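Local atomic coordinates of putative phosphosugar isomerase (Clostridium difficile, PDB entry 3G68), a protein that probably binds a phosphorylated sugar through paired SIS domains and may act as a sugar isomerase related to glucosamine-6-phosphate synthase. Residues B[18-32]-B[125-137]. Sequence-based numbering, arbitrary orientation. Where two conformers were deposited one is given.
Sequences IISNADSLFNEVKRT and EISDYILTVNCGE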
# COMPACT_ATOMS: atom_id res chain seq x y z
N ILE B 18 6.72 -8.92 -39.73
CA ILE B 18 5.99 -9.55 -40.81
C ILE B 18 4.55 -9.84 -40.41
O ILE B 18 3.64 -9.57 -41.17
CB ILE B 18 6.73 -10.80 -41.32
CG1 ILE B 18 8.02 -10.36 -42.03
CG2 ILE B 18 5.82 -11.61 -42.27
CD1 ILE B 18 8.94 -11.52 -42.41
N ILE B 19 4.36 -10.38 -39.22
CA ILE B 19 3.02 -10.63 -38.67
C ILE B 19 2.20 -9.31 -38.61
O ILE B 19 1.08 -9.27 -39.10
CB ILE B 19 3.14 -11.35 -37.29
CG1 ILE B 19 3.46 -12.83 -37.52
CG2 ILE B 19 1.86 -11.21 -36.43
CD1 ILE B 19 3.96 -13.57 -36.24
N SER B 20 2.79 -8.25 -38.06
CA SER B 20 2.10 -6.95 -38.00
C SER B 20 1.79 -6.33 -39.36
O SER B 20 0.86 -5.54 -39.46
CB SER B 20 2.88 -5.95 -37.17
OG SER B 20 3.01 -6.42 -35.84
N ASN B 21 2.55 -6.66 -40.40
CA ASN B 21 2.35 -6.13 -41.76
C ASN B 21 1.49 -7.02 -42.63
O ASN B 21 1.27 -6.68 -43.81
CB ASN B 21 3.70 -5.97 -42.44
CG ASN B 21 3.63 -5.16 -43.74
OD1 ASN B 21 3.06 -4.06 -43.78
ND2 ASN B 21 4.21 -5.71 -44.82
N ALA B 22 0.99 -8.12 -42.09
CA ALA B 22 0.26 -9.12 -42.90
C ALA B 22 -1.04 -8.62 -43.49
O ALA B 22 -1.37 -8.96 -44.64
CB ALA B 22 -0.02 -10.38 -42.09
N ASP B 23 -1.82 -7.86 -42.73
CA ASP B 23 -3.07 -7.31 -43.26
C ASP B 23 -2.82 -6.44 -44.50
O ASP B 23 -3.61 -6.45 -45.43
CB ASP B 23 -3.84 -6.50 -42.20
CG ASP B 23 -4.52 -7.37 -41.16
OD1 ASP B 23 -4.57 -8.61 -41.33
OD2 ASP B 23 -5.01 -6.81 -40.15
N SER B 24 -1.72 -5.68 -44.50
CA SER B 24 -1.37 -4.84 -45.65
C SER B 24 -0.83 -5.68 -46.80
O SER B 24 -1.33 -5.58 -47.92
CB SER B 24 -0.35 -3.76 -45.25
OG SER B 24 0.16 -3.04 -46.38
N LEU B 25 0.14 -6.53 -46.51
CA LEU B 25 0.81 -7.31 -47.54
C LEU B 25 -0.11 -8.26 -48.33
O LEU B 25 -0.01 -8.33 -49.55
CB LEU B 25 2.00 -8.10 -46.96
CG LEU B 25 2.87 -8.80 -48.00
CD1 LEU B 25 3.54 -7.75 -48.88
CD2 LEU B 25 3.91 -9.67 -47.31
N PHE B 26 -1.02 -8.94 -47.64
CA PHE B 26 -1.90 -9.93 -48.27
C PHE B 26 -3.31 -9.43 -48.62
O PHE B 26 -4.19 -10.22 -48.99
CB PHE B 26 -2.00 -11.12 -47.32
CG PHE B 26 -0.68 -11.80 -47.09
CD1 PHE B 26 -0.10 -12.56 -48.11
CD2 PHE B 26 0.01 -11.65 -45.88
CE1 PHE B 26 1.14 -13.18 -47.92
CE2 PHE B 26 1.26 -12.29 -45.70
CZ PHE B 26 1.81 -13.06 -46.72
N ASN B 27 -3.53 -8.12 -48.52
CA ASN B 27 -4.86 -7.59 -48.71
C ASN B 27 -5.48 -7.84 -50.08
O ASN B 27 -6.69 -8.03 -50.17
CB ASN B 27 -4.91 -6.09 -48.48
CG ASN B 27 -6.34 -5.60 -48.30
OD1 ASN B 27 -7.07 -6.04 -47.40
ND2 ASN B 27 -6.76 -4.72 -49.17
N GLU B 28 -4.65 -7.86 -51.13
CA GLU B 28 -5.12 -8.04 -52.51
C GLU B 28 -5.19 -9.52 -52.87
O GLU B 28 -6.20 -10.00 -53.36
CB GLU B 28 -4.19 -7.31 -53.50
CG GLU B 28 -4.71 -7.24 -54.96
CD GLU B 28 -3.64 -6.88 -55.98
OE1 GLU B 28 -2.43 -7.02 -55.67
OE2 GLU B 28 -3.99 -6.50 -57.13
N VAL B 29 -4.10 -10.26 -52.63
CA VAL B 29 -4.08 -11.68 -52.98
C VAL B 29 -5.19 -12.50 -52.28
O VAL B 29 -5.67 -13.46 -52.85
CB VAL B 29 -2.67 -12.34 -52.77
CG1 VAL B 29 -2.32 -12.40 -51.28
CG2 VAL B 29 -2.61 -13.74 -53.42
N LYS B 30 -5.58 -12.12 -51.06
CA LYS B 30 -6.61 -12.88 -50.32
C LYS B 30 -7.97 -12.80 -51.00
O LYS B 30 -8.84 -13.64 -50.76
CB LYS B 30 -6.75 -12.34 -48.89
CG LYS B 30 -7.46 -10.98 -48.74
CD LYS B 30 -7.57 -10.51 -47.29
CE LYS B 30 -8.32 -9.20 -47.20
NZ LYS B 30 -8.43 -8.69 -45.81
N ARG B 31 -8.16 -11.72 -51.78
CA ARG B 31 -9.39 -11.44 -52.49
C ARG B 31 -9.54 -12.17 -53.84
O ARG B 31 -10.63 -12.20 -54.38
CB ARG B 31 -9.54 -9.91 -52.68
CG ARG B 31 -9.55 -9.10 -51.39
CD ARG B 31 -9.45 -7.59 -51.67
NE ARG B 31 -9.27 -6.81 -50.45
CZ ARG B 31 -10.24 -6.49 -49.58
NH1 ARG B 31 -11.50 -6.86 -49.76
NH2 ARG B 31 -9.94 -5.77 -48.51
N THR B 32 -8.48 -12.78 -54.38
CA THR B 32 -8.56 -13.52 -55.65
C THR B 32 -9.38 -14.81 -55.54
O THR B 32 -9.67 -15.29 -54.43
CB THR B 32 -7.15 -13.89 -56.20
OG1 THR B 32 -6.39 -14.58 -55.19
CG2 THR B 32 -6.42 -12.66 -56.60
N GLU B 125 8.85 -9.28 -61.55
CA GLU B 125 8.54 -8.79 -62.91
C GLU B 125 7.36 -9.46 -63.57
O GLU B 125 6.63 -8.80 -64.32
CB GLU B 125 9.74 -8.96 -63.84
CG GLU B 125 10.92 -8.09 -63.48
CD GLU B 125 12.11 -8.29 -64.39
OE1 GLU B 125 11.97 -8.86 -65.51
OE2 GLU B 125 13.21 -7.87 -63.99
N ILE B 126 7.18 -10.75 -63.33
CA ILE B 126 6.07 -11.50 -63.92
C ILE B 126 5.01 -11.86 -62.89
O ILE B 126 4.18 -12.72 -63.15
CB ILE B 126 6.56 -12.79 -64.65
CG1 ILE B 126 7.25 -13.78 -63.69
CG2 ILE B 126 7.51 -12.41 -65.80
CD1 ILE B 126 7.70 -15.08 -64.34
N SER B 127 5.03 -11.18 -61.75
CA SER B 127 4.11 -11.48 -60.65
C SER B 127 2.93 -10.53 -60.57
O SER B 127 3.09 -9.32 -60.72
CB SER B 127 4.89 -11.44 -59.33
OG SER B 127 6.00 -12.32 -59.39
N ASP B 128 1.75 -11.10 -60.32
CA ASP B 128 0.54 -10.34 -60.13
C ASP B 128 0.54 -9.83 -58.68
O ASP B 128 0.05 -8.73 -58.42
CB ASP B 128 -0.68 -11.23 -60.41
CG ASP B 128 -0.71 -11.73 -61.87
OD1 ASP B 128 -0.70 -10.87 -62.78
OD2 ASP B 128 -0.72 -12.96 -62.11
N TYR B 129 1.12 -10.62 -57.75
CA TYR B 129 1.17 -10.29 -56.31
C TYR B 129 2.58 -10.39 -55.75
O TYR B 129 3.13 -11.49 -55.68
CB TYR B 129 0.26 -11.25 -55.54
CG TYR B 129 -1.05 -11.39 -56.23
CD1 TYR B 129 -1.97 -10.35 -56.21
CD2 TYR B 129 -1.35 -12.53 -56.96
CE1 TYR B 129 -3.17 -10.45 -56.89
CE2 TYR B 129 -2.55 -12.65 -57.64
CZ TYR B 129 -3.46 -11.60 -57.60
OH TYR B 129 -4.64 -11.71 -58.28
N ILE B 130 3.15 -9.25 -55.37
CA ILE B 130 4.52 -9.20 -54.87
C ILE B 130 4.41 -9.32 -53.36
O ILE B 130 4.16 -8.34 -52.67
CB ILE B 130 5.22 -7.90 -55.30
CG1 ILE B 130 5.32 -7.85 -56.83
CG2 ILE B 130 6.61 -7.78 -54.69
CD1 ILE B 130 5.84 -6.53 -57.37
N LEU B 131 4.55 -10.56 -52.87
CA LEU B 131 4.40 -10.90 -51.45
C LEU B 131 5.77 -11.03 -50.79
O LEU B 131 6.14 -12.10 -50.27
CB LEU B 131 3.58 -12.19 -51.33
CG LEU B 131 2.24 -12.26 -52.04
CD1 LEU B 131 1.64 -13.64 -51.84
CD2 LEU B 131 1.28 -11.17 -51.50
N THR B 132 6.52 -9.94 -50.87
CA THR B 132 7.89 -9.81 -50.38
C THR B 132 8.05 -10.31 -48.95
O THR B 132 7.23 -10.00 -48.08
CB THR B 132 8.33 -8.34 -50.44
OG1 THR B 132 7.99 -7.80 -51.73
CG2 THR B 132 9.84 -8.22 -50.19
N VAL B 133 9.07 -11.14 -48.73
CA VAL B 133 9.40 -11.62 -47.41
C VAL B 133 10.29 -10.51 -46.85
O VAL B 133 11.44 -10.37 -47.24
CB VAL B 133 10.15 -12.98 -47.44
CG1 VAL B 133 10.54 -13.40 -46.01
CG2 VAL B 133 9.31 -14.03 -48.11
N ASN B 134 9.75 -9.71 -45.92
CA ASN B 134 10.49 -8.55 -45.40
C ASN B 134 11.40 -8.88 -44.24
O ASN B 134 11.24 -8.34 -43.15
CB ASN B 134 9.49 -7.44 -45.03
CG ASN B 134 8.75 -6.92 -46.23
OD1 ASN B 134 7.51 -6.91 -46.26
ND2 ASN B 134 9.50 -6.53 -47.26
N CYS B 135 12.39 -9.75 -44.50
CA CYS B 135 13.35 -10.19 -43.49
C CYS B 135 14.66 -9.37 -43.47
O CYS B 135 15.51 -9.55 -42.57
CB CYS B 135 13.66 -11.67 -43.73
SG CYS B 135 14.37 -11.96 -45.34
N GLY B 136 14.82 -8.45 -44.42
CA GLY B 136 16.03 -7.63 -44.53
C GLY B 136 17.09 -8.43 -45.29
O GLY B 136 16.90 -9.62 -45.56
N GLU B 137 18.20 -7.79 -45.61
CA GLU B 137 19.26 -8.47 -46.33
C GLU B 137 19.95 -9.55 -45.50
O GLU B 137 20.11 -9.42 -44.29
CB GLU B 137 20.28 -7.50 -46.95
CG GLU B 137 21.27 -6.76 -46.05
CD GLU B 137 22.29 -5.93 -46.90
OE1 GLU B 137 22.95 -6.51 -47.80
OE2 GLU B 137 22.43 -4.70 -46.68
O HOH W 1 5.79 -7.94 -44.44
O HOH W 2 -2.14 -7.28 -59.47
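Val29 lies over one face of the Tyr129 ring, its CG2 methyl making a CH-pi contact 4.2 Å from the ring centroid and 21° off the normal. With CG2 anti to the backbone N (chi1 67° to CG1), the two methyls divide the work: CG2 covers the tyrosine, while CG1 reaches Leu131 CD2 at 3.8 Å. The opposite face of the ring rests on Asp128 CB. Glu28 was modelled in two conformers; in the one given, its carboxylate stands at the ring edge, nearly perpendicular to the ring, with OE1 3.4 Å from Tyr129 CD1, and a water donates to both Glu28 OE2 and Asp128 O.

Leu131 fills the middle. Its chain leaves CG anti to the carbonyl carbon (chi1 -53°), and both methyls turn toward Phe26, CD2 coming 3.9 Å from Phe26 CD1. Leu25 instead packs its methyls on backbone, CD2 lying 3.4 Å from Thr132 O and CD1 near Ile130 O. Farther along, Ile18 CG1 and CD1 lie against the backbone of Asn134, the centre of an inverse gamma turn. The amides of Asn21 and Asn134 are bridged by a second water, which accepts from Asn21 ND2 at 2.8 Å and donates to Asn134 OD1 at 2.7 Å.

The contact thus sets the end of helix 4-20, helix 22-25 and the turns after it against 129-130, one of the two edge strands, within this chain, of the parallel SIS-domain sheet. Strand 111-116 pairs with this strand through Ile112 and Ser114, and helix 145-165 packs on Phe26 through Leu156 and Gln160.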